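Local structure of predicted acetamidase/formamidase (Thermoanaerobacter tengcongensis, 3TKK) at residues 12-17 and 56-61; 60-65 and 179-184; 132-137 and 183-188; 159-164 and 189-194; 229-234 and 284-289. The protein probably hydrolyses carbon-nitrogen bonds of linear amides such as formamide or acetamide, and binds zinc and calcium. All coordinates share one frame; numbering follows the deposited sequence.

Contact 1 of 5, residues 12-17 and 56-61; sequences HIFAFS and WNRVNP
Phe-14 lays its ring against the loop 56-61, and the apolar part of the contact is its meeting with Pro-61. CE1 of Phe-14 lies 3.7 Å from CB of Pro-61, the two side chains crossing obliquely. The phenyl CG stands anti to the carbonyl carbon (chi1 -73°), which swings the ring toward the 56-61 loop. Arg-58 also borders the ring, but its modelled approach is too close to be trusted in detail.

The second kind of contact joins the ring to backbone carbonyls. Asn-57 O, from a poorly ordered residue, sits over one face, 3.4 Å from CD1 of Phe-14 and displaced toward the rim. Val-59 O lies at the ring edge, near its plane, 3.5 Å from the same CD1, where the slightly positive ring hydrogens point.

The backbones themselves meet by a CA-H...O contact, Pro-61 CA to Ile-13 O at 3.5 Å, and no conventional hydrogen bond joins the two segments. Arg-58 O is taken by Ser-41 OG. An alanine in place of Phe-14 would probably open a gap beside Pro-61 and leave the 57-59 backbone without the surface it rests on.

The loop leading into strand 62-69 thus meets Phe-14 and Ile-13 through apolar and weak CH...O contacts, beside the sheet bond of Ile-13 to Ala-62.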
# COMPACT_ATOMS: atom_id res chain seq x y z
N HIS A 12 7.74 6.51 -31.51
CA HIS A 12 7.39 6.76 -30.13
C HIS A 12 6.72 8.15 -30.01
O HIS A 12 6.88 8.98 -30.91
CB HIS A 12 8.64 6.77 -29.19
CG HIS A 12 9.84 7.50 -29.75
ND1 HIS A 12 9.92 8.88 -29.78
CD2 HIS A 12 11.00 7.05 -30.29
CE1 HIS A 12 11.08 9.25 -30.31
NE2 HIS A 12 11.77 8.16 -30.60
N ILE A 13 6.14 8.41 -28.84
CA ILE A 13 5.44 9.69 -28.60
C ILE A 13 5.87 10.25 -27.25
O ILE A 13 6.32 9.51 -26.36
CB ILE A 13 3.97 9.42 -28.48
CG1 ILE A 13 3.70 8.46 -27.30
CG2 ILE A 13 3.38 8.86 -29.88
CD1 ILE A 13 2.35 8.08 -27.27
N PHE A 14 5.61 11.54 -27.02
CA PHE A 14 5.94 12.11 -25.75
C PHE A 14 4.66 12.45 -24.96
O PHE A 14 4.72 12.77 -23.79
CB PHE A 14 6.85 13.39 -25.98
CG PHE A 14 8.26 12.99 -26.40
CD1 PHE A 14 9.14 12.46 -25.45
CD2 PHE A 14 8.62 13.00 -27.75
CE1 PHE A 14 10.40 12.03 -25.82
CE2 PHE A 14 9.86 12.54 -28.17
CZ PHE A 14 10.79 12.06 -27.20
N ALA A 15 3.50 12.49 -25.62
CA ALA A 15 2.27 12.74 -24.88
C ALA A 15 1.23 11.83 -25.43
O ALA A 15 1.29 11.53 -26.64
CB ALA A 15 1.83 14.27 -25.09
N PHE A 16 0.26 11.38 -24.62
CA PHE A 16 -0.86 10.49 -25.16
C PHE A 16 -1.87 11.42 -25.78
O PHE A 16 -2.34 12.36 -25.10
CB PHE A 16 -1.47 9.62 -24.06
CG PHE A 16 -0.57 8.51 -23.65
CD1 PHE A 16 0.55 8.73 -22.87
CD2 PHE A 16 -0.82 7.20 -24.11
CE1 PHE A 16 1.43 7.60 -22.51
CE2 PHE A 16 0.01 6.10 -23.78
CZ PHE A 16 1.16 6.33 -23.01
N SER A 17 -2.15 11.26 -27.08
CA SER A 17 -3.02 12.26 -27.70
C SER A 17 -3.75 11.56 -28.81
O SER A 17 -3.18 10.71 -29.51
CB SER A 17 -2.21 13.45 -28.27
OG SER A 17 -3.09 14.21 -29.15
N TRP A 56 15.63 16.67 -21.88
CA TRP A 56 14.47 16.87 -20.95
C TRP A 56 13.04 16.86 -21.51
O TRP A 56 12.11 16.47 -20.81
CB TRP A 56 14.66 18.08 -19.99
CG TRP A 56 15.54 17.77 -18.75
CD1 TRP A 56 16.86 18.10 -18.58
CD2 TRP A 56 15.16 17.06 -17.55
NE1 TRP A 56 17.32 17.64 -17.38
CE2 TRP A 56 16.30 17.00 -16.71
CE3 TRP A 56 13.97 16.46 -17.10
CZ2 TRP A 56 16.29 16.37 -15.43
CZ3 TRP A 56 13.95 15.83 -15.81
CH2 TRP A 56 15.12 15.80 -15.00
N ASN A 57 12.84 17.30 -22.75
CA ASN A 57 11.51 17.20 -23.38
C ASN A 57 11.44 15.87 -24.10
O ASN A 57 10.45 15.55 -24.78
CB ASN A 57 11.28 18.36 -24.37
CG ASN A 57 11.20 19.72 -23.68
OD1 ASN A 57 10.42 19.92 -22.74
ND2 ASN A 57 12.03 20.67 -24.16
N ARG A 58 12.54 15.11 -23.94
CA ARG A 58 12.72 13.79 -24.50
C ARG A 58 12.69 12.78 -23.33
O ARG A 58 13.36 11.72 -23.34
CB ARG A 58 14.02 13.69 -25.31
CG ARG A 58 14.05 14.55 -26.59
CD ARG A 58 15.39 14.36 -27.39
NE ARG A 58 15.80 12.94 -27.50
CZ ARG A 58 17.06 12.51 -27.48
NH1 ARG A 58 18.08 13.37 -27.34
NH2 ARG A 58 17.33 11.20 -27.59
N VAL A 59 11.87 13.11 -22.34
CA VAL A 59 11.72 12.23 -21.22
C VAL A 59 10.43 11.44 -21.42
O VAL A 59 9.50 12.01 -21.98
CB VAL A 59 11.68 13.04 -19.91
CG1 VAL A 59 10.23 13.38 -19.54
CG2 VAL A 59 12.35 12.27 -18.83
N ASN A 60 10.39 10.17 -20.93
CA ASN A 60 9.30 9.18 -21.07
C ASN A 60 8.80 8.84 -22.48
O ASN A 60 7.54 8.82 -22.66
CB ASN A 60 8.02 9.61 -20.31
CG ASN A 60 8.24 9.71 -18.85
OD1 ASN A 60 8.03 10.78 -18.21
ND2 ASN A 60 8.68 8.62 -18.27
N PRO A 61 9.73 8.52 -23.43
CA PRO A 61 9.20 8.37 -24.77
C PRO A 61 8.44 7.08 -24.70
O PRO A 61 8.93 6.15 -24.18
CB PRO A 61 10.46 8.30 -25.66
CG PRO A 61 11.59 7.84 -24.69
CD PRO A 61 11.17 8.33 -23.33

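Contact 2 of 5, residues 60-65 and 179-184; sequences NPATGP and LLALGD. With ZN (zinc ion), chain F; CA (calcium ion), chain G.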
# COMPACT_ATOMS: atom_id res chain seq x y z
N ASN A 60 10.39 10.17 -20.93
CA ASN A 60 9.30 9.18 -21.07
C ASN A 60 8.80 8.84 -22.48
O ASN A 60 7.54 8.82 -22.66
CB ASN A 60 8.02 9.61 -20.31
CG ASN A 60 8.24 9.71 -18.85
OD1 ASN A 60 8.03 10.78 -18.21
ND2 ASN A 60 8.68 8.62 -18.27
N PRO A 61 9.73 8.52 -23.43
CA PRO A 61 9.20 8.37 -24.77
C PRO A 61 8.44 7.08 -24.70
O PRO A 61 8.93 6.15 -24.18
CB PRO A 61 10.46 8.30 -25.66
CG PRO A 61 11.59 7.84 -24.69
CD PRO A 61 11.17 8.33 -23.33
N ALA A 62 7.22 7.02 -25.16
CA ALA A 62 6.51 5.74 -25.19
C ALA A 62 6.49 5.16 -26.61
O ALA A 62 6.15 5.84 -27.56
CB ALA A 62 5.09 5.99 -24.68
N THR A 63 6.73 3.88 -26.77
CA THR A 63 6.74 3.32 -28.09
C THR A 63 5.27 3.14 -28.52
O THR A 63 4.42 2.76 -27.69
CB THR A 63 7.51 2.02 -28.11
OG1 THR A 63 8.86 2.32 -27.72
CG2 THR A 63 7.45 1.36 -29.58
N GLY A 64 4.95 3.44 -29.80
CA GLY A 64 3.57 3.49 -30.25
C GLY A 64 3.29 4.79 -31.03
O GLY A 64 4.22 5.54 -31.45
N PRO A 65 2.00 5.07 -31.28
CA PRO A 65 0.88 4.31 -30.76
C PRO A 65 0.46 3.18 -31.68
O PRO A 65 0.78 3.15 -32.87
CB PRO A 65 -0.25 5.38 -30.63
CG PRO A 65 0.20 6.53 -31.53
CD PRO A 65 1.60 6.25 -32.05
N LEU A 179 -5.26 3.46 -29.59
CA LEU A 179 -3.91 4.11 -29.59
C LEU A 179 -3.09 3.78 -28.34
O LEU A 179 -2.84 4.63 -27.42
CB LEU A 179 -4.04 5.63 -29.78
CG LEU A 179 -4.73 6.04 -31.15
CD1 LEU A 179 -4.85 7.55 -31.28
CD2 LEU A 179 -4.09 5.57 -32.54
N LEU A 180 -2.58 2.58 -28.34
CA LEU A 180 -1.82 2.12 -27.19
C LEU A 180 -0.40 2.52 -27.32
O LEU A 180 0.15 2.39 -28.43
CB LEU A 180 -1.95 0.65 -27.11
CG LEU A 180 -1.06 -0.14 -26.10
CD1 LEU A 180 -1.60 0.06 -24.59
CD2 LEU A 180 -1.12 -1.55 -26.40
N ALA A 181 0.24 2.99 -26.24
CA ALA A 181 1.73 3.21 -26.28
C ALA A 181 2.28 2.85 -24.86
O ALA A 181 1.52 2.85 -23.86
CB ALA A 181 2.15 4.58 -26.61
N LEU A 182 3.53 2.38 -24.88
CA LEU A 182 4.22 1.92 -23.61
C LEU A 182 5.70 2.31 -23.53
O LEU A 182 6.41 2.44 -24.54
CB LEU A 182 3.90 0.48 -23.19
CG LEU A 182 4.50 -0.56 -24.25
CD1 LEU A 182 4.61 -1.90 -23.76
CD2 LEU A 182 3.48 -0.66 -25.31
N GLY A 183 6.20 2.49 -22.36
CA GLY A 183 7.62 2.63 -22.24
C GLY A 183 7.99 2.65 -20.75
O GLY A 183 7.25 2.18 -19.94
N ASP A 184 9.07 3.37 -20.44
CA ASP A 184 9.57 3.54 -19.06
C ASP A 184 9.65 2.30 -18.31
O ASP A 184 9.07 2.28 -17.18
CB ASP A 184 8.60 4.53 -18.34
CG ASP A 184 8.96 4.85 -16.91
OD1 ASP A 184 10.13 5.04 -16.63
OD2 ASP A 184 8.10 5.00 -15.98
ZN ZN F . 10.87 5.33 -14.66
CA CA G . 7.65 6.67 -14.43
O HOH W 1 10.53 5.05 -22.00
O HOH W 2 9.88 6.48 -13.30
O HOH W 3 8.66 8.36 -15.95
O HOH W 4 7.94 8.86 -13.35
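Asp-184 and Asn-60 run side by side at the metal end of this strand pair, each placed by its first torsion. CG of Asp-184 is anti to its backbone N (chi1 -179°), and CG of Asn-60 is anti to its carbonyl carbon (chi1 -63°). Amide and carboxylate planes stand 76° apart, with ND2 of Asn-60 4.0 Å from CG of Asp-184. The carboxylate splits its oxygens, OD1 to zinc at 2.1 Å and OD2 to calcium at 2.3 Å; Asn-157 and Asp-159 join it on calcium, and His-186 and Glu-200 are among the other zinc ligands.

Away from the metals, strands 62-65 and 180-184 run antiparallel. Thr-63 and Leu-182 form a hydrogen-bonded pair, Thr-63 N to Leu-182 O at 2.7 Å and Leu-182 N to Thr-63 O at 3.0 Å. Thr-63 OG1 turns elsewhere, to Glu-35 O. Next to the metal end a water takes over, accepting from Asp-184 N and donating to Pro-61 O. Ala-62 CB meets Ala-181 CB at 3.8 Å, and a side chain at Gly-64 would strike that same methyl group.

One carboxylate bridging two cations would probably be polarised by both, and the paired strands fix the backbone from which it reaches them.

Contact 3 of 5, residues 132-137 and 183-188; sequences PMIGVI and GDLHAL. With ZN (zinc ion), chain F; CA (calcium ion), chain G.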
# COMPACT_ATOMS: atom_id res chain seq x y z
N PRO A 132 11.03 -6.91 -13.26
CA PRO A 132 10.75 -5.87 -14.35
C PRO A 132 9.32 -5.50 -14.44
O PRO A 132 8.44 -6.34 -14.21
CB PRO A 132 11.07 -6.62 -15.62
CG PRO A 132 12.15 -7.56 -15.11
CD PRO A 132 11.69 -8.06 -13.77
N MET A 133 9.06 -4.23 -14.81
CA MET A 133 7.70 -3.81 -14.81
C MET A 133 7.64 -2.64 -15.82
O MET A 133 8.71 -2.15 -16.29
CB MET A 133 7.27 -3.20 -13.42
CG MET A 133 8.24 -2.05 -12.91
SD MET A 133 7.54 -0.99 -11.63
CE MET A 133 6.48 -0.09 -12.66
N ILE A 134 6.43 -2.25 -16.17
CA ILE A 134 6.29 -1.27 -17.20
C ILE A 134 5.73 -0.03 -16.46
O ILE A 134 4.64 -0.16 -15.85
CB ILE A 134 5.28 -1.70 -18.34
CG1 ILE A 134 5.82 -3.01 -19.09
CG2 ILE A 134 4.99 -0.35 -19.18
CD1 ILE A 134 4.77 -3.90 -19.78
N GLY A 135 6.43 1.09 -16.48
CA GLY A 135 5.97 2.27 -15.75
C GLY A 135 4.91 3.11 -16.50
O GLY A 135 4.03 3.70 -15.88
N VAL A 136 5.06 3.25 -17.83
CA VAL A 136 4.19 4.12 -18.65
C VAL A 136 3.46 3.13 -19.61
O VAL A 136 4.09 2.39 -20.41
CB VAL A 136 5.02 5.06 -19.42
CG1 VAL A 136 4.26 5.69 -20.62
CG2 VAL A 136 5.50 6.27 -18.50
N ILE A 137 2.13 3.13 -19.58
CA ILE A 137 1.42 2.33 -20.55
C ILE A 137 -0.00 2.85 -20.54
O ILE A 137 -0.55 3.17 -19.47
CB ILE A 137 1.38 0.85 -20.28
CG1 ILE A 137 0.48 0.19 -21.34
CG2 ILE A 137 0.90 0.54 -18.79
CD1 ILE A 137 0.82 -1.55 -21.27
N GLY A 183 6.20 2.49 -22.36
CA GLY A 183 7.62 2.63 -22.24
C GLY A 183 7.99 2.65 -20.75
O GLY A 183 7.25 2.18 -19.94
N ASP A 184 9.07 3.37 -20.44
CA ASP A 184 9.57 3.54 -19.06
C ASP A 184 9.65 2.30 -18.31
O ASP A 184 9.07 2.28 -17.18
CB ASP A 184 8.60 4.53 -18.34
CG ASP A 184 8.96 4.85 -16.91
OD1 ASP A 184 10.13 5.04 -16.63
OD2 ASP A 184 8.10 5.00 -15.98
N LEU A 185 10.34 1.26 -18.85
CA LEU A 185 10.54 0.07 -18.12
C LEU A 185 11.47 0.27 -16.93
O LEU A 185 12.36 1.19 -16.96
CB LEU A 185 11.10 -1.15 -18.99
CG LEU A 185 10.48 -1.48 -20.38
CD1 LEU A 185 11.21 -2.75 -21.17
CD2 LEU A 185 9.04 -1.75 -20.30
N HIS A 186 11.27 -0.61 -15.91
CA HIS A 186 12.11 -0.54 -14.67
C HIS A 186 12.54 -1.95 -14.45
O HIS A 186 11.71 -2.80 -14.64
CB HIS A 186 11.40 -0.06 -13.40
CG HIS A 186 10.86 1.33 -13.49
ND1 HIS A 186 9.75 1.73 -12.80
CD2 HIS A 186 11.31 2.41 -14.14
CE1 HIS A 186 9.44 2.96 -13.14
NE2 HIS A 186 10.39 3.40 -13.96
N ALA A 187 13.83 -2.18 -14.22
CA ALA A 187 14.28 -3.51 -13.82
C ALA A 187 13.81 -3.90 -12.37
O ALA A 187 13.83 -5.09 -11.98
CB ALA A 187 15.81 -3.50 -13.82
N LEU A 188 13.47 -2.90 -11.59
CA LEU A 188 13.11 -2.98 -10.17
C LEU A 188 12.56 -1.63 -9.71
O LEU A 188 13.15 -0.66 -10.02
CB LEU A 188 14.33 -3.18 -9.31
CG LEU A 188 14.04 -3.67 -7.86
CD1 LEU A 188 13.01 -4.84 -7.74
CD2 LEU A 188 15.43 -3.95 -7.14
ZN ZN F . 10.87 5.33 -14.66
CA CA G . 7.65 6.67 -14.43
O HOH W 2 9.88 6.48 -13.30
O HOH W 3 8.66 8.36 -15.95
O HOH W 4 7.94 8.86 -13.35
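Met-133 and His-186 face each other as a hydrogen-bonded antiparallel pair at the close-knit end of the contact. Both backbone bonds, Met-133 N to His-186 O and His-186 N to Met-133 O, measure 3.0 Å. Beside them the sulfur reaches the imidazole edge, and His-186 ND1 gives Met-133 SD a weak hydrogen bond of 3.7 Å. On the neighbouring pair, Ile-134 CG1 packs on Leu-185 CD2 at 3.7 Å, among apolar side chains of strands 76-86 and 203-212.

The chain turns a corner at Gly-135, whose N binds Asp-184 O from above the carbonyl plane; a CB there would run into Asp-184 OD2. Beyond it Val-136 pairs with Gly-183, and Val-136 CG2 touches Asp-184 CB at 3.6 Å.

The metal side is hydrated rather than open: three waters complete the calcium shell, one of them also on zinc, and NE2 of His-186 binds zinc at 2.1 Å. An alanine at Met-133 would probably leave ND1 of His-186 without its sulfur mate and the imidazole somewhat freer to turn about its zinc bond.

Zinc holds NE2, and the weak bond from ND1 to sulfur would bias the rotation of the imidazole in this two-metal site.

Contact 4 of 5, residues 159-164 and 189-194; sequences DTTLIA and MGDGEV. With CA (calcium ion), chain G.
Thr-161 and Asp-191 tie the loop 159-164 to the loop 189-194 through one hydrogen bond. Thr-161 OG1 donates to Asp-191 OD1 over 2.8 Å, on the syn side of the carboxylate. The hydroxyl lies between backbone N and carbonyl carbon (chi1 41°), which leaves CG2 to reach Met-189 O. A water lies within hydrogen-bonding distance of Asp-191 OD1 and Asp-159 O, while Asp-191 OD2 forms a salt bridge with Arg-286.

Asp-159 is worth following outward. Its CB has OE1 of Glu-193 at 3.5 Å and then SD of Met-189 at 3.9 Å; the methionine, bent at chi3 (79°), brings CE back over Asp-159 O and to 3.6 Å from CG2 of Thr-161. From CG the carboxylate forks, and both branches grip calcium, OD1 at 2.3 Å and OD2 at 2.6 Å. OD2 also lies 2.6 Å from OE1 of Glu-193, the two carboxylate planes turned 88° apart.

A type II turn from Gly-190 to Glu-193 carries Asp-191 and Glu-193, and the second subunit binds its backbone through Asn-272 of that subunit, placing the metal-site loop at the dimer interface.

With Asp-159 on calcium through both oxygens, and OE2 of Glu-193 accepting a hydrogen bond from the water shared by calcium and zinc, the two loops meet at the metal site.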
# COMPACT_ATOMS: atom_id res chain seq x y z
N ASP A 159 3.40 3.96 -12.92
CA ASP A 159 4.50 3.38 -12.10
C ASP A 159 3.91 2.43 -11.10
O ASP A 159 4.13 2.50 -9.85
CB ASP A 159 5.39 4.41 -11.41
CG ASP A 159 6.31 5.19 -12.40
OD1 ASP A 159 6.63 4.76 -13.54
OD2 ASP A 159 6.53 6.39 -12.14
N THR A 160 3.23 1.43 -11.67
CA THR A 160 2.61 0.38 -10.90
C THR A 160 3.32 -0.97 -10.96
O THR A 160 3.43 -1.55 -12.06
CB THR A 160 1.09 0.30 -11.33
OG1 THR A 160 0.41 1.55 -10.93
CG2 THR A 160 0.46 -0.92 -10.65
N THR A 161 3.78 -1.54 -9.81
CA THR A 161 4.70 -2.62 -9.80
C THR A 161 3.94 -3.85 -10.29
O THR A 161 4.55 -4.75 -10.82
CB THR A 161 5.13 -2.97 -8.27
OG1 THR A 161 3.93 -2.88 -7.46
CG2 THR A 161 6.25 -1.80 -7.77
N LEU A 162 2.61 -3.86 -10.16
CA LEU A 162 1.86 -5.02 -10.66
C LEU A 162 2.01 -5.26 -12.24
O LEU A 162 1.54 -6.26 -12.71
CB LEU A 162 0.34 -4.85 -10.29
CG LEU A 162 -0.02 -4.68 -8.76
CD1 LEU A 162 -1.59 -4.65 -8.62
CD2 LEU A 162 0.74 -5.82 -8.01
N ILE A 163 2.29 -4.18 -13.03
CA ILE A 163 2.33 -4.34 -14.48
C ILE A 163 3.62 -5.00 -14.87
O ILE A 163 4.57 -4.29 -15.12
CB ILE A 163 2.08 -2.92 -15.15
CG1 ILE A 163 0.74 -2.44 -14.57
CG2 ILE A 163 2.05 -3.09 -16.76
CD1 ILE A 163 0.17 -0.88 -15.16
N ALA A 164 3.62 -6.32 -14.96
CA ALA A 164 4.82 -7.20 -15.11
C ALA A 164 4.39 -8.41 -15.88
O ALA A 164 3.22 -8.55 -16.14
CB ALA A 164 5.30 -7.61 -13.63
N MET A 189 11.52 -1.64 -8.89
CA MET A 189 11.02 -0.38 -8.29
C MET A 189 10.15 -0.83 -7.10
O MET A 189 9.45 -1.86 -7.18
CB MET A 189 10.13 0.41 -9.33
CG MET A 189 9.69 1.85 -8.78
SD MET A 189 8.29 2.44 -9.75
CE MET A 189 7.03 1.47 -8.96
N GLY A 190 10.15 -0.08 -6.01
CA GLY A 190 9.22 -0.30 -4.96
C GLY A 190 8.02 0.59 -4.99
O GLY A 190 8.03 1.78 -5.45
N ASP A 191 6.98 0.13 -4.32
CA ASP A 191 5.72 0.87 -4.37
C ASP A 191 6.00 2.22 -3.75
O ASP A 191 6.75 2.37 -2.69
CB ASP A 191 4.58 0.27 -3.46
CG ASP A 191 3.75 -0.85 -4.20
OD1 ASP A 191 3.76 -0.91 -5.47
OD2 ASP A 191 3.11 -1.67 -3.54
N GLY A 192 5.41 3.22 -4.38
CA GLY A 192 5.67 4.65 -3.90
C GLY A 192 6.82 5.35 -4.71
O GLY A 192 6.81 6.61 -4.95
N GLU A 193 7.79 4.58 -5.10
CA GLU A 193 8.90 5.09 -6.00
C GLU A 193 9.55 6.30 -5.34
O GLU A 193 9.73 7.39 -6.02
CB GLU A 193 8.38 5.47 -7.43
CG GLU A 193 9.62 5.69 -8.44
CD GLU A 193 9.06 5.90 -9.85
OE1 GLU A 193 7.88 6.41 -9.88
OE2 GLU A 193 9.75 5.54 -10.85
N VAL A 194 9.91 6.19 -4.03
CA VAL A 194 9.97 7.50 -3.22
C VAL A 194 11.25 8.29 -3.46
O VAL A 194 11.37 9.47 -3.02
CB VAL A 194 9.79 7.20 -1.66
CG1 VAL A 194 8.40 6.53 -1.29
CG2 VAL A 194 10.96 6.27 -1.09
CA CA G . 7.65 6.67 -14.43
O HOH W 5 3.87 0.76 -7.74
O HOH W 2 9.88 6.48 -13.30
O HOH W 3 8.66 8.36 -15.95
O HOH W 4 7.94 8.86 -13.35

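Contact 5 of 5, residues 229-234 and 284-289; sequences ATIASA and TARFSL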
# COMPACT_ATOMS: atom_id res chain seq x y z
N ALA A 229 -6.83 -5.30 -9.45
CA ALA A 229 -6.81 -4.06 -8.64
C ALA A 229 -7.22 -2.92 -9.52
O ALA A 229 -6.70 -2.87 -10.62
CB ALA A 229 -5.35 -3.80 -8.22
N THR A 230 -8.07 -1.99 -9.05
CA THR A 230 -8.43 -0.88 -9.90
C THR A 230 -7.30 0.03 -9.65
O THR A 230 -6.71 -0.05 -8.51
CB THR A 230 -9.78 -0.26 -9.38
OG1 THR A 230 -9.76 -0.26 -7.91
CG2 THR A 230 -11.02 -1.22 -9.77
N ILE A 231 -6.99 0.95 -10.63
CA ILE A 231 -5.86 1.92 -10.45
C ILE A 231 -6.45 3.33 -10.64
O ILE A 231 -7.36 3.47 -11.50
CB ILE A 231 -4.90 1.75 -11.61
CG1 ILE A 231 -4.42 0.24 -11.76
CG2 ILE A 231 -3.63 2.74 -11.45
CD1 ILE A 231 -3.64 -0.16 -10.67
N ALA A 232 -6.07 4.32 -9.86
CA ALA A 232 -6.53 5.70 -10.20
C ALA A 232 -5.46 6.73 -9.84
O ALA A 232 -4.68 6.43 -8.94
CB ALA A 232 -7.72 6.04 -9.38
N SER A 233 -5.53 7.98 -10.43
CA SER A 233 -4.54 8.98 -10.10
C SER A 233 -5.30 10.29 -9.84
O SER A 233 -6.35 10.45 -10.38
CB SER A 233 -3.49 9.13 -11.27
OG SER A 233 -2.97 7.81 -11.62
N ALA A 234 -4.74 11.13 -8.98
CA ALA A 234 -5.25 12.43 -8.54
C ALA A 234 -4.13 13.18 -7.89
O ALA A 234 -3.05 12.63 -7.61
CB ALA A 234 -6.38 12.25 -7.52
N THR A 284 -0.52 7.88 -7.76
CA THR A 284 -1.29 6.83 -8.26
C THR A 284 -1.42 5.81 -7.07
O THR A 284 -0.45 5.43 -6.37
CB THR A 284 -0.58 6.18 -9.41
OG1 THR A 284 -0.45 7.10 -10.49
CG2 THR A 284 -1.38 4.99 -9.90
N ALA A 285 -2.65 5.31 -6.90
CA ALA A 285 -2.96 4.34 -5.92
C ALA A 285 -3.76 3.27 -6.53
O ALA A 285 -4.19 3.38 -7.69
CB ALA A 285 -3.87 4.99 -4.75
N ARG A 286 -3.99 2.25 -5.73
CA ARG A 286 -4.77 1.19 -6.23
C ARG A 286 -5.63 0.54 -5.21
O ARG A 286 -5.39 0.70 -4.02
CB ARG A 286 -3.90 0.21 -6.95
CG ARG A 286 -2.90 -0.51 -6.19
CD ARG A 286 -1.83 -1.13 -7.11
NE ARG A 286 -1.02 -1.97 -6.22
CZ ARG A 286 0.24 -1.70 -5.82
NH1 ARG A 286 0.95 -0.78 -6.44
NH2 ARG A 286 0.87 -2.57 -4.99
N PHE A 287 -6.67 -0.18 -5.65
CA PHE A 287 -7.39 -1.07 -4.71
C PHE A 287 -7.48 -2.52 -5.17
O PHE A 287 -8.00 -2.82 -6.24
CB PHE A 287 -8.78 -0.49 -4.43
CG PHE A 287 -9.52 -1.24 -3.33
CD1 PHE A 287 -9.13 -1.07 -2.01
CD2 PHE A 287 -10.64 -2.03 -3.61
CE1 PHE A 287 -9.73 -1.75 -0.97
CE2 PHE A 287 -11.27 -2.71 -2.53
CZ PHE A 287 -10.87 -2.53 -1.22
N SER A 288 -6.99 -3.46 -4.35
CA SER A 288 -6.74 -4.78 -4.87
C SER A 288 -7.61 -5.76 -4.12
O SER A 288 -7.60 -5.74 -2.88
CB SER A 288 -5.30 -5.05 -4.47
OG SER A 288 -4.83 -6.27 -4.87
N LEU A 289 -8.23 -6.73 -4.83
CA LEU A 289 -8.96 -7.88 -4.26
C LEU A 289 -8.38 -9.20 -4.80
O LEU A 289 -7.88 -9.25 -5.89
CB LEU A 289 -10.44 -7.82 -4.61
CG LEU A 289 -11.17 -6.74 -3.82
CD1 LEU A 289 -12.42 -6.19 -4.61
CD2 LEU A 289 -11.58 -7.36 -2.43
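Ser-233 and Thr-284 join hydroxyl to hydroxyl, OG to OG1 at 2.9 Å, on the same sheet face as Ile-231 and Arg-286. OG1 of Thr-284 is anti to the carbonyl carbon (chi1 -64°), which points it to Ser-233, while CG2, anti to the backbone N, meets CG2 of Ile-231 at 3.5 Å. Ile-231 runs alongside Arg-286, its CD1 3.7 Å from CB of the arginine. At the far end CB of Ala-229 rests 4.0 Å from CB of Ser-288.

Behind these side chains stand the backbone bonds. Thr-230 and Phe-287 exchange two bonds of 2.9 Å, and Ala-232 and Ala-285 two more, the straighter pair at 166° and 170° at the hydrogen. This is a regular antiparallel pairing of strands 227-234 and 283-290 in the large mixed sheet, whose other face, bearing Ala-232 and Ala-285, is covered by helix 237-255.

Further out, Thr-284 OG1 has a second partner in Gln-277. Thr-230 OG1 is bonded to Ala-244 O of the helix. The arginine extends from CG to NE and carries its guanidinium away from the strand pair, to Asp-191, Gln-274 and Ser-276. Phe-287 meets the ring of Phe-267 and touches Val-194 of the second subunit.

Contacts 1, 2 and 3 all reach one branched or curled sheet: strand 62-69 lies between 12-13 and 180-186, and 180-186 pairs in turn with 133-138. Contacts 1 and 2 have centres about 8 Å apart and share Asn-60 and Pro-61; contacts 2 and 3 share Gly-183 and Asp-184. Contact 4 alternates along the chain with both 2 and 3, and its centre is about 8 Å from that of contact 3, so residues distant in sequence converge on the calcium ion. Contact 5, last in the chain, sits in the nine-stranded sheet on the opposite side of the chain's centre from contacts 1 and 2; the Asp-191 to Arg-286 salt bridge connects it to contact 4 and the metal-site loops.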